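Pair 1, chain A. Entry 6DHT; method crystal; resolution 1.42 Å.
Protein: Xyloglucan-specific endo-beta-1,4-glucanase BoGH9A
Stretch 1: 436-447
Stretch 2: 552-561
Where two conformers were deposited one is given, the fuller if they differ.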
# COMPACT_ATOMS: atom_id res chain seq x y z
N PHE A 436 11.17 5.06 10.20
CA PHE A 436 10.09 5.28 11.13
C PHE A 436 9.06 4.17 10.90
O PHE A 436 9.24 3.37 9.99
CB PHE A 436 9.44 6.67 10.95
CG PHE A 436 8.86 6.93 9.56
CD1 PHE A 436 7.55 6.64 9.29
CD2 PHE A 436 9.64 7.51 8.58
CE1 PHE A 436 7.02 6.88 8.04
CE2 PHE A 436 9.12 7.75 7.31
CZ PHE A 436 7.81 7.45 7.06
N TRP A 437 8.01 4.12 11.72
CA TRP A 437 7.04 3.04 11.66
C TRP A 437 6.38 3.01 10.31
O TRP A 437 5.69 3.95 9.93
CB TRP A 437 5.96 3.23 12.72
CG TRP A 437 5.08 2.05 12.98
CD1 TRP A 437 5.47 0.79 13.39
CD2 TRP A 437 3.65 2.03 12.94
NE1 TRP A 437 4.37 0.00 13.58
CE2 TRP A 437 3.24 0.73 13.31
CE3 TRP A 437 2.68 2.98 12.59
CZ2 TRP A 437 1.90 0.37 13.36
CZ3 TRP A 437 1.35 2.61 12.64
CH2 TRP A 437 0.97 1.32 13.03
N GLY A 438 6.61 1.93 9.57
CA GLY A 438 5.92 1.76 8.30
C GLY A 438 6.61 2.47 7.16
O GLY A 438 6.04 2.60 6.07
N CYS A 439 7.84 2.93 7.37
CA CYS A 439 8.50 3.78 6.37
C CYS A 439 8.66 3.15 5.00
O CYS A 439 8.71 3.85 4.01
CB CYS A 439 9.87 4.23 6.86
SG CYS A 439 11.05 2.88 7.23
N LEU A 440 8.77 1.83 4.92
CA LEU A 440 9.04 1.23 3.61
C LEU A 440 7.85 1.43 2.69
O LEU A 440 8.03 1.60 1.49
CB LEU A 440 9.38 -0.24 3.72
CG LEU A 440 10.68 -0.53 4.48
CD1 LEU A 440 10.90 -2.03 4.50
CD2 LEU A 440 11.89 0.16 3.90
N ALA A 441 6.65 1.42 3.26
CA ALA A 441 5.45 1.71 2.47
C ALA A 441 5.21 3.21 2.40
O ALA A 441 5.02 3.77 1.31
CB ALA A 441 4.24 1.02 3.06
N GLU A 442 5.14 3.86 3.56
CA GLU A 442 4.72 5.26 3.67
C GLU A 442 5.62 6.21 2.95
O GLU A 442 5.15 7.22 2.40
CB GLU A 442 4.65 5.72 5.12
CG GLU A 442 3.89 7.07 5.29
CD GLU A 442 3.83 7.60 6.74
OE1 GLU A 442 3.40 6.88 7.66
OE2 GLU A 442 4.20 8.78 6.95
N LYS A 443 6.92 5.94 2.97
CA LYS A 443 7.86 6.80 2.30
C LYS A 443 8.47 6.14 1.09
O LYS A 443 8.36 6.67 -0.01
CB LYS A 443 8.93 7.32 3.24
CG LYS A 443 9.73 8.42 2.60
CD LYS A 443 10.47 9.25 3.60
CE LYS A 443 11.02 10.48 2.92
NZ LYS A 443 11.92 11.23 3.83
N CYS A 444 9.11 4.99 1.22
CA CYS A 444 9.81 4.43 0.05
C CYS A 444 8.84 4.09 -1.11
O CYS A 444 9.01 4.56 -2.23
CB CYS A 444 10.64 3.22 0.47
SG CYS A 444 11.72 2.59 -0.81
N MET A 445 7.83 3.28 -0.82
CA MET A 445 6.89 2.91 -1.88
C MET A 445 6.11 4.13 -2.37
O MET A 445 5.97 4.33 -3.57
CB MET A 445 5.88 1.86 -1.41
CG MET A 445 6.39 0.46 -1.27
SD MET A 445 6.93 -0.33 -2.75
CE MET A 445 8.69 0.06 -2.71
N ASN A 446 5.59 4.94 -1.46
CA ASN A 446 4.69 6.01 -1.92
C ASN A 446 5.46 7.16 -2.57
O ASN A 446 4.92 7.87 -3.42
CB ASN A 446 3.74 6.46 -0.81
CG ASN A 446 2.68 5.45 -0.57
OD1 ASN A 446 2.48 4.56 -1.39
ND2 ASN A 446 2.04 5.52 0.58
N GLN A 447 6.73 7.31 -2.23
CA GLN A 447 7.60 8.19 -3.02
C GLN A 447 7.76 7.64 -4.44
O GLN A 447 7.64 8.37 -5.43
CB GLN A 447 8.97 8.28 -2.34
CG GLN A 447 9.96 9.21 -2.93
CD GLN A 447 11.21 9.20 -2.10
OE1 GLN A 447 12.12 8.41 -2.34
NE2 GLN A 447 11.23 10.01 -1.06
N ASN A 552 -2.68 -0.98 4.43
CA ASN A 552 -2.26 0.27 3.79
C ASN A 552 -0.84 0.19 3.31
O ASN A 552 -0.47 0.87 2.37
CB ASN A 552 -2.48 1.48 4.70
CG ASN A 552 -1.85 1.32 6.07
OD1 ASN A 552 -2.03 0.30 6.76
ND2 ASN A 552 -1.12 2.34 6.48
N TRP A 553 -0.03 -0.65 3.95
CA TRP A 553 1.34 -0.87 3.52
C TRP A 553 1.35 -1.77 2.28
O TRP A 553 2.07 -1.50 1.33
CB TRP A 553 2.17 -1.46 4.67
CG TRP A 553 2.28 -0.51 5.83
CD1 TRP A 553 1.88 0.77 5.85
CD2 TRP A 553 2.83 -0.79 7.13
NE1 TRP A 553 2.14 1.32 7.06
CE2 TRP A 553 2.71 0.38 7.88
CE3 TRP A 553 3.40 -1.91 7.72
CZ2 TRP A 553 3.15 0.48 9.20
CZ3 TRP A 553 3.84 -1.82 9.03
CH2 TRP A 553 3.71 -0.63 9.75
N ASN A 554 0.51 -2.79 2.26
CA ASN A 554 0.38 -3.60 1.06
C ASN A 554 -0.30 -2.86 -0.09
O ASN A 554 -0.03 -3.17 -1.26
CB ASN A 554 -0.29 -4.93 1.34
CG ASN A 554 0.72 -6.03 1.40
OD1 ASN A 554 1.63 -5.99 2.23
ND2 ASN A 554 0.64 -6.97 0.48
N ALA A 555 -1.15 -1.87 0.21
CA ALA A 555 -1.77 -1.09 -0.85
C ALA A 555 -0.69 -0.34 -1.61
O ALA A 555 -0.72 -0.26 -2.83
CB ALA A 555 -2.78 -0.12 -0.29
N ALA A 556 0.28 0.20 -0.87
CA ALA A 556 1.42 0.88 -1.48
C ALA A 556 2.23 -0.06 -2.35
O ALA A 556 2.66 0.28 -3.45
CB ALA A 556 2.30 1.50 -0.41
N LEU A 557 2.49 -1.25 -1.83
CA LEU A 557 3.21 -2.26 -2.61
C LEU A 557 2.47 -2.66 -3.87
O LEU A 557 3.06 -2.75 -4.94
CB LEU A 557 3.47 -3.48 -1.74
CG LEU A 557 4.21 -4.64 -2.38
CD1 LEU A 557 5.62 -4.21 -2.83
CD2 LEU A 557 4.28 -5.83 -1.45
N VAL A 558 1.17 -2.91 -3.77
CA VAL A 558 0.38 -3.21 -4.98
C VAL A 558 0.47 -2.05 -5.97
O VAL A 558 0.66 -2.26 -7.18
CB VAL A 558 -1.10 -3.43 -4.61
CG1 VAL A 558 -2.00 -3.38 -5.85
CG2 VAL A 558 -1.32 -4.74 -3.88
N ALA A 559 0.35 -0.83 -5.46
CA ALA A 559 0.42 0.36 -6.32
C ALA A 559 1.73 0.44 -7.08
O ALA A 559 1.71 0.60 -8.32
CB ALA A 559 0.21 1.63 -5.52
N LEU A 560 2.85 0.32 -6.39
CA LEU A 560 4.15 0.51 -7.06
C LEU A 560 4.52 -0.72 -7.89
O LEU A 560 4.95 -0.59 -9.03
CB LEU A 560 5.29 0.88 -6.09
CG LEU A 560 6.53 1.36 -6.83
CD1 LEU A 560 6.28 2.56 -7.78
CD2 LEU A 560 7.61 1.68 -5.83
N ALA A 561 4.39 -1.91 -7.33
CA ALA A 561 4.80 -3.10 -8.08
C ALA A 561 3.99 -3.28 -9.37
O ALA A 561 4.53 -3.66 -10.40
CB ALA A 561 4.68 -4.32 -7.23
O HOH W 1 0.11 3.59 2.08

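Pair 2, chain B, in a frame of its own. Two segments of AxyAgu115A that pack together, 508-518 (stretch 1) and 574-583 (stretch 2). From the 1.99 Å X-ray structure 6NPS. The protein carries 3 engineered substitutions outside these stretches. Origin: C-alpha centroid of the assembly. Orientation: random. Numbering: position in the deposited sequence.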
# COMPACT_ATOMS: atom_id res chain seq x y z
N GLU B 508 0.78 -4.18 -38.02
CA GLU B 508 0.43 -4.61 -36.66
C GLU B 508 1.24 -3.88 -35.60
O GLU B 508 0.71 -3.58 -34.53
CB GLU B 508 0.64 -6.11 -36.49
CG GLU B 508 -0.29 -6.99 -37.32
CD GLU B 508 -0.09 -8.48 -36.99
OE1 GLU B 508 -0.35 -8.89 -35.83
OE2 GLU B 508 0.33 -9.23 -37.90
N LEU B 509 2.55 -3.69 -35.83
CA LEU B 509 3.42 -3.06 -34.83
C LEU B 509 3.04 -1.60 -34.62
O LEU B 509 2.92 -1.14 -33.48
CB LEU B 509 4.90 -3.13 -35.27
CG LEU B 509 5.49 -4.53 -35.29
CD1 LEU B 509 6.91 -4.54 -35.80
CD2 LEU B 509 5.42 -5.14 -33.88
N LEU B 510 2.87 -0.85 -35.72
CA LEU B 510 2.65 0.60 -35.60
C LEU B 510 1.27 0.88 -35.03
O LEU B 510 1.12 1.70 -34.11
CB LEU B 510 2.79 1.29 -36.97
CG LEU B 510 4.13 1.20 -37.66
CD1 LEU B 510 4.13 2.01 -38.98
CD2 LEU B 510 5.16 1.73 -36.70
N ASN B 511 0.26 0.23 -35.60
CA ASN B 511 -1.10 0.35 -35.10
C ASN B 511 -1.19 -0.18 -33.68
O ASN B 511 -1.86 0.42 -32.82
CB ASN B 511 -2.05 -0.41 -36.01
CG ASN B 511 -3.47 0.07 -35.87
OD1 ASN B 511 -3.82 1.15 -36.37
ND2 ASN B 511 -4.30 -0.70 -35.18
N GLY B 512 -0.53 -1.31 -33.42
CA GLY B 512 -0.43 -1.90 -32.10
C GLY B 512 0.18 -1.04 -31.03
O GLY B 512 -0.48 -0.78 -30.01
N TYR B 513 1.43 -0.58 -31.19
CA TYR B 513 2.04 0.15 -30.09
C TYR B 513 1.34 1.50 -29.87
O TYR B 513 1.20 1.94 -28.72
CB TYR B 513 3.56 0.32 -30.32
CG TYR B 513 4.03 1.62 -30.99
CD1 TYR B 513 4.10 2.81 -30.28
CD2 TYR B 513 4.45 1.62 -32.33
CE1 TYR B 513 4.54 4.00 -30.89
CE2 TYR B 513 4.90 2.83 -32.96
CZ TYR B 513 4.93 4.00 -32.22
OH TYR B 513 5.37 5.19 -32.83
N THR B 514 0.85 2.15 -30.94
CA THR B 514 0.28 3.48 -30.72
C THR B 514 -1.07 3.40 -30.01
O THR B 514 -1.39 4.30 -29.21
CB THR B 514 0.15 4.29 -32.04
OG1 THR B 514 -0.60 3.56 -33.05
CG2 THR B 514 1.52 4.69 -32.60
N LYS B 515 -1.86 2.35 -30.27
CA LYS B 515 -3.10 2.17 -29.51
C LYS B 515 -2.82 1.99 -28.02
O LYS B 515 -3.44 2.63 -27.17
CB LYS B 515 -3.92 0.96 -30.04
CG LYS B 515 -5.33 1.07 -29.42
CD LYS B 515 -6.31 0.08 -29.86
CE LYS B 515 -7.62 0.22 -29.06
NZ LYS B 515 -8.64 1.13 -29.61
N ILE B 516 -1.87 1.11 -27.68
CA ILE B 516 -1.54 0.86 -26.28
C ILE B 516 -0.90 2.10 -25.62
O ILE B 516 -1.29 2.50 -24.51
CB ILE B 516 -0.64 -0.38 -26.18
CG1 ILE B 516 -1.45 -1.62 -26.60
CG2 ILE B 516 -0.06 -0.51 -24.74
CD1 ILE B 516 -0.56 -2.68 -27.19
N ALA B 517 0.06 2.75 -26.29
CA ALA B 517 0.66 3.95 -25.71
C ALA B 517 -0.36 5.05 -25.48
O ALA B 517 -0.28 5.77 -24.47
CB ALA B 517 1.79 4.51 -26.60
N HIS B 518 -1.30 5.20 -26.36
CA HIS B 518 -2.27 6.21 -26.20
C HIS B 518 -3.22 5.93 -25.08
O HIS B 518 -3.79 6.80 -24.59
CB HIS B 518 -2.87 6.63 -27.53
CG HIS B 518 -4.29 6.26 -27.71
ND1 HIS B 518 -4.71 4.96 -27.72
CD2 HIS B 518 -5.38 7.02 -27.91
CE1 HIS B 518 -6.01 4.94 -27.90
NE2 HIS B 518 -6.44 6.17 -28.02
N PRO B 574 10.46 2.76 -31.40
CA PRO B 574 9.14 3.14 -30.82
C PRO B 574 8.33 1.96 -30.29
O PRO B 574 7.66 2.09 -29.25
CB PRO B 574 8.40 3.80 -32.00
CG PRO B 574 9.39 4.04 -33.01
CD PRO B 574 10.60 3.18 -32.80
N THR B 575 8.26 0.85 -31.03
CA THR B 575 7.44 -0.28 -30.57
C THR B 575 7.98 -0.87 -29.29
O THR B 575 7.28 -0.95 -28.27
CB THR B 575 7.38 -1.40 -31.64
OG1 THR B 575 6.84 -0.86 -32.82
CG2 THR B 575 6.50 -2.58 -31.15
N VAL B 576 9.25 -1.25 -29.31
CA VAL B 576 9.82 -1.97 -28.19
C VAL B 576 9.97 -1.05 -27.00
O VAL B 576 9.72 -1.44 -25.86
CB VAL B 576 11.17 -2.61 -28.59
CG1 VAL B 576 11.86 -3.23 -27.37
CG2 VAL B 576 10.97 -3.66 -29.71
N GLY B 577 10.33 0.21 -27.25
CA GLY B 577 10.47 1.14 -26.15
C GLY B 577 9.18 1.30 -25.39
O GLY B 577 9.15 1.19 -24.17
N ASN B 578 8.09 1.58 -26.11
CA ASN B 578 6.80 1.74 -25.46
C ASN B 578 6.32 0.43 -24.83
O ASN B 578 5.84 0.41 -23.69
CB ASN B 578 5.76 2.17 -26.51
CG ASN B 578 5.57 3.68 -26.56
OD1 ASN B 578 5.26 4.31 -25.54
ND2 ASN B 578 5.75 4.26 -27.76
N LEU B 579 6.40 -0.65 -25.58
CA LEU B 579 5.73 -1.86 -25.10
C LEU B 579 6.54 -2.58 -24.03
O LEU B 579 5.95 -3.23 -23.16
CB LEU B 579 5.44 -2.79 -26.27
CG LEU B 579 4.42 -2.19 -27.25
CD1 LEU B 579 3.96 -3.28 -28.16
CD2 LEU B 579 3.22 -1.59 -26.54
N ASN B 580 7.88 -2.53 -24.10
CA ASN B 580 8.67 -3.06 -22.99
C ASN B 580 8.35 -2.32 -21.69
O ASN B 580 8.25 -2.93 -20.61
CB ASN B 580 10.15 -2.96 -23.31
CG ASN B 580 11.03 -3.46 -22.16
OD1 ASN B 580 11.11 -4.65 -21.92
ND2 ASN B 580 11.67 -2.55 -21.46
N LEU B 581 8.14 -1.00 -21.78
CA LEU B 581 7.82 -0.24 -20.58
C LEU B 581 6.44 -0.61 -20.03
O LEU B 581 6.26 -0.72 -18.81
CB LEU B 581 7.84 1.26 -20.91
CG LEU B 581 7.54 2.17 -19.71
CD1 LEU B 581 8.34 3.44 -19.95
CD2 LEU B 581 6.05 2.52 -19.65
N GLN B 582 5.43 -0.74 -20.92
CA GLN B 582 4.11 -1.19 -20.48
C GLN B 582 4.21 -2.56 -19.80
O GLN B 582 3.69 -2.78 -18.71
CB GLN B 582 3.14 -1.27 -21.66
CG GLN B 582 2.92 0.03 -22.40
CD GLN B 582 1.83 0.87 -21.78
OE1 GLN B 582 0.91 0.33 -21.16
NE2 GLN B 582 1.93 2.19 -21.92
N LYS B 583 4.92 -3.49 -20.45
CA LYS B 583 5.06 -4.85 -19.92
C LYS B 583 5.69 -4.84 -18.53
O LYS B 583 5.26 -5.58 -17.63
CB LYS B 583 5.90 -5.66 -20.88
CG LYS B 583 6.29 -7.07 -20.42
CD LYS B 583 7.12 -7.71 -21.54
CE LYS B 583 7.68 -9.09 -21.18
NZ LYS B 583 8.72 -9.41 -22.24
O HOH W 2 -1.63 1.31 -21.90

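What backbone arrangement do the two pairs share? In each, two helical segments run in roughly the same direction and cross at a shallow angle, 21° in pair 1 and 39° in pair 2, with axes 8.5 Å and 9.3 Å apart at closest approach. Fourteen central residues superpose with an RMSD of 1.0 Å. A441(A) falls on Y513(B) and W553(A) on T575(B), and these matched positions bring the backbones close in both: CA of A441(A) lies 5.0 Å from CA of W553(A), and CA of Y513(B) lies 5.4 Å from CA of T575(B). The buried areas are similar too, 475 Å² and 464 Å², and no direct hydrogen bond joins the stretches in either pair.

Where does each pair put its large aromatic side chain? They sit on opposite partners. In pair 1 the bulk belongs to stretch 2: W553(A) packs beside the small A441(A), whose CB is 3.6 Å from CB of W553(A). In pair 2 the bulk belongs to stretch 1: Y513(B) points toward the other helix and fits as a knob among P574(B), T575(B), N578(B) and L579(B). Its CD2 comes within 3.5 Å of OG1 of T575(B), and its CZ within 3.5 Å of CB of P574(B), while the backbone O of P574(B) and N of T575(B) lie over one ring face. At this matched crossing point, each pair thus sets a large residue against a smaller one, with the roles exchanged.

How is the indole of W553(A) accommodated? Its six-membered ring reaches back to the start of the first helix, where CA of G438(A) packs over its face, 3.6 Å from the ring centroid. A CB on G438(A) would point toward the ring and lie only 2.4 Å from CZ2 of W553(A), and the backbone angles of 84/13 by themselves also call for glycine. The edge of W553(A) meets the face of W437(A), with the six-membered ring planes at 75° and CH2 of W553(A) 3.8 Å from CE2 of W437(A). The position of G438(A) is taken in pair 2 by L510(B), whose CA-to-CB bond points away from the second helix; the end of the side chain comes nearer but stays out of contact.

How is the packing continued toward the C-terminal ends? A556(A) matches N578(B), and N446(A) matches A517(B), so alanine and asparagine trade helices: OD1 of N446(A) lies 3.2 Å from CB of A556(A), whereas OD1 of N578(B) lies 3.6 Å from CB of A517(B). OD1 of N446(A) has no partner, while its ND2 donates to a water (O of water 1, 3.1 Å) that in turn donates to O of N552(A) and so bridges the helices; ND2 of N578(B) donates a hydrogen bond to O of P574(B), 3.3 Å away, within its own helix. L560(A) matches Q582(B). The leucine CD2 meets CE of M445(A) at 3.7 Å, an apolar contact; the glutamine instead places CD 3.8 Å from CG2 of I516(B) and accepts from water 2 through OE1 at 2.8 Å, and that water also donates to O of I516(B).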